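Long-range contact in mRNA transport regulator MTR2 (Candida albicans, PDB 1Q42), which affects the transport of mRNA from the nucleus to the cytoplasm and interacts with the export factor Mex67: residues A[164-169]-A[188-193]. Sequence-based numbering, arbitrary orientation.
Sequences FGVDVN and YRFTYV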
loop_
_atom_site.group_PDB
_atom_site.type_symbol
_atom_site.label_atom_id
_atom_site.label_comp_id
_atom_site.label_asym_id
_atom_site.label_seq_id
_atom_site.Cartn_x
_atom_site.Cartn_y
_atom_site.Cartn_z
ATOM N N PHE A 164 -4.593 14.442 -0.382
ATOM C CA PHE A 164 -3.294 14.371 -1.009
ATOM C C PHE A 164 -3.522 13.746 -2.382
ATOM O O PHE A 164 -4.419 12.944 -2.547
ATOM C CB PHE A 164 -2.360 13.391 -0.294
ATOM C CG PHE A 164 -1.851 13.847 1.043
ATOM C CD1 PHE A 164 -0.496 13.932 1.260
ATOM C CD2 PHE A 164 -2.709 14.106 2.095
ATOM C CE1 PHE A 164 0.006 14.303 2.506
ATOM C CE2 PHE A 164 -2.220 14.487 3.335
ATOM C CZ PHE A 164 -0.854 14.577 3.538
ATOM N N GLY A 165 -2.654 14.067 -3.331
ATOM C CA GLY A 165 -2.579 13.340 -4.576
ATOM C C GLY A 165 -1.492 12.295 -4.491
ATOM O O GLY A 165 -0.448 12.538 -3.907
ATOM N N VAL A 166 -1.745 11.133 -5.092
ATOM C CA VAL A 166 -0.788 10.036 -5.145
ATOM C C VAL A 166 -0.693 9.447 -6.564
ATOM O O VAL A 166 -1.699 9.289 -7.244
ATOM C CB VAL A 166 -1.184 8.881 -4.193
ATOM C CG1 VAL A 166 -0.084 7.797 -4.206
ATOM C CG2 VAL A 166 -1.365 9.380 -2.801
ATOM N N ASP A 167 0.527 9.142 -6.998
ATOM C CA ASP A 167 0.760 8.377 -8.230
ATOM C C ASP A 167 1.530 7.135 -7.839
ATOM O O ASP A 167 2.464 7.208 -7.033
ATOM C CB ASP A 167 1.604 9.193 -9.222
ATOM C CG ASP A 167 0.773 9.920 -10.264
ATOM O OD1 ASP A 167 -0.471 9.991 -10.139
ATOM O OD2 ASP A 167 1.314 10.525 -11.233
ATOM N N VAL A 168 1.146 5.997 -8.401
ATOM C CA VAL A 168 1.801 4.753 -8.068
ATOM C C VAL A 168 2.117 4.019 -9.369
ATOM O O VAL A 168 1.277 3.953 -10.264
ATOM C CB VAL A 168 0.897 3.857 -7.191
ATOM C CG1 VAL A 168 1.585 2.545 -6.893
ATOM C CG2 VAL A 168 0.524 4.546 -5.913
ATOM N N ASN A 169 3.336 3.494 -9.460
ATOM C CA ASN A 169 3.746 2.629 -10.545
ATOM C C ASN A 169 4.096 1.255 -9.967
ATOM O O ASN A 169 4.893 1.153 -9.066
ATOM C CB ASN A 169 4.968 3.206 -11.271
ATOM C CG ASN A 169 4.648 4.464 -12.042
ATOM O OD1 ASN A 169 3.778 4.469 -12.905
ATOM N ND2 ASN A 169 5.350 5.537 -11.732
ATOM N N TYR A 188 5.702 4.636 -5.023
ATOM C CA TYR A 188 4.589 5.371 -4.419
ATOM C C TYR A 188 5.058 6.801 -4.167
ATOM O O TYR A 188 6.089 7.007 -3.529
ATOM C CB TYR A 188 4.203 4.684 -3.104
ATOM C CG TYR A 188 2.985 5.237 -2.399
ATOM C CD1 TYR A 188 1.754 4.593 -2.470
ATOM C CD2 TYR A 188 3.075 6.371 -1.598
ATOM C CE1 TYR A 188 0.645 5.097 -1.808
ATOM C CE2 TYR A 188 1.969 6.882 -0.948
ATOM C CZ TYR A 188 0.757 6.233 -1.046
ATOM O OH TYR A 188 -0.359 6.747 -0.398
ATOM N N ARG A 189 4.316 7.781 -4.670
ATOM C CA ARG A 189 4.764 9.174 -4.645
ATOM C C ARG A 189 3.593 10.120 -4.370
ATOM O O ARG A 189 2.610 10.039 -5.053
ATOM C CB ARG A 189 5.380 9.511 -6.005
ATOM C CG ARG A 189 6.155 10.779 -6.091
ATOM C CD ARG A 189 6.904 10.922 -7.396
ATOM N NE ARG A 189 8.237 10.329 -7.290
ATOM C CZ ARG A 189 8.756 9.389 -8.091
ATOM N NH1 ARG A 189 8.097 8.884 -9.143
ATOM N NH2 ARG A 189 9.976 8.952 -7.830
ATOM N N PHE A 190 3.697 11.010 -3.395
ATOM C CA PHE A 190 2.730 12.099 -3.284
ATOM C C PHE A 190 2.991 13.085 -4.426
ATOM O O PHE A 190 4.128 13.545 -4.628
ATOM C CB PHE A 190 2.833 12.840 -1.930
ATOM C CG PHE A 190 2.405 12.026 -0.733
ATOM C CD1 PHE A 190 1.314 11.177 -0.781
ATOM C CD2 PHE A 190 3.070 12.173 0.480
ATOM C CE1 PHE A 190 0.938 10.432 0.321
ATOM C CE2 PHE A 190 2.680 11.447 1.600
ATOM C CZ PHE A 190 1.613 10.576 1.515
ATOM N N THR A 191 1.942 13.392 -5.182
ATOM C CA THR A 191 2.002 14.413 -6.232
ATOM C C THR A 191 1.377 15.734 -5.808
ATOM O O THR A 191 1.568 16.758 -6.486
ATOM C CB THR A 191 1.281 13.908 -7.468
ATOM O OG1 THR A 191 -0.064 13.529 -7.112
ATOM C CG2 THR A 191 1.930 12.652 -7.991
ATOM N N TYR A 192 0.626 15.711 -4.708
ATOM C CA TYR A 192 0.171 16.929 -4.029
ATOM C C TYR A 192 0.097 16.688 -2.530
ATOM O O TYR A 192 -0.508 15.713 -2.080
ATOM C CB TYR A 192 -1.200 17.384 -4.541
ATOM C CG TYR A 192 -1.731 18.538 -3.740
ATOM C CD1 TYR A 192 -1.270 19.832 -3.975
ATOM C CD2 TYR A 192 -2.636 18.344 -2.708
ATOM C CE1 TYR A 192 -1.720 20.904 -3.210
ATOM C CE2 TYR A 192 -3.084 19.402 -1.935
ATOM C CZ TYR A 192 -2.634 20.688 -2.203
ATOM O OH TYR A 192 -3.071 21.762 -1.460
ATOM N N VAL A 193 0.675 17.615 -1.767
ATOM C CA VAL A 193 0.653 17.547 -0.317
ATOM C C VAL A 193 0.026 18.833 0.222
ATOM O O VAL A 193 0.524 19.928 -0.060
ATOM C CB VAL A 193 2.088 17.412 0.249
ATOM C CG1 VAL A 193 2.079 17.475 1.781
ATOM C CG2 VAL A 193 2.720 16.128 -0.234
HETATM O O HOH W 1 -1.657 12.077 -8.847
#
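A classic beta bulge interrupts the antiparallel hairpin here, with Thr-191 and Tyr-192 together facing Gly-165. Both backbone amides turn to one acceptor, Gly-165 O: Thr-191 N binds it at 2.8 Å from well above the carbonyl plane, while Tyr-192 N adds a weak bond. Gly-165 N returns a bond to Tyr-192 O. Beyond the bulge the ladder becomes regular, and Asp-167 and Arg-189 form a hydrogen-bonded pair through their main chains, Asp-167 N reaching Arg-189 O at 3.0 Å.

The bulge directs CB of Thr-191 toward strand 164-169. A chi1 of 55° then sets the hydroxyl against the glycine carbonyl, Thr-191 OG1 lying 3.2 Å from Gly-165 C, and swings the methyl to the aspartate, where Thr-191 CG2 lies 3.7 Å from Asp-167 CB. A water bridges the two side chains, donating to Asp-167 OD1 at 2.7 Å and bonding to Thr-191 OG1; Ser-124 also binds this carboxylate oxygen.

The face carrying Val-166, Val-168, Tyr-188 and Phe-190 is mainly apolar. Val-166 CG1 makes a CH-pi contact over the Tyr-188 ring, 3.8 Å from its centroid, and its CG2 branch meets the Phe-190 ring at the edge, in plane. From the start of its strand, Phe-164 places CD1 over the centre of that same phenyl ring, the two ring planes inclined at 49°. Val-168 CG2 touches Tyr-188 CD1 at 3.7 Å.

In the curved sheet of this NTF2-like fold, strand 164-173 runs between 183-192 and 118-129, bonding to the latter through the backbones of Val-127, Ala-125 and Phe-123. Tyr-188 extends from the hairpin to an edge-to-face contact with Trp-95 of helix 87-96 and a hydrogen bond with His-103 on strand 101-113.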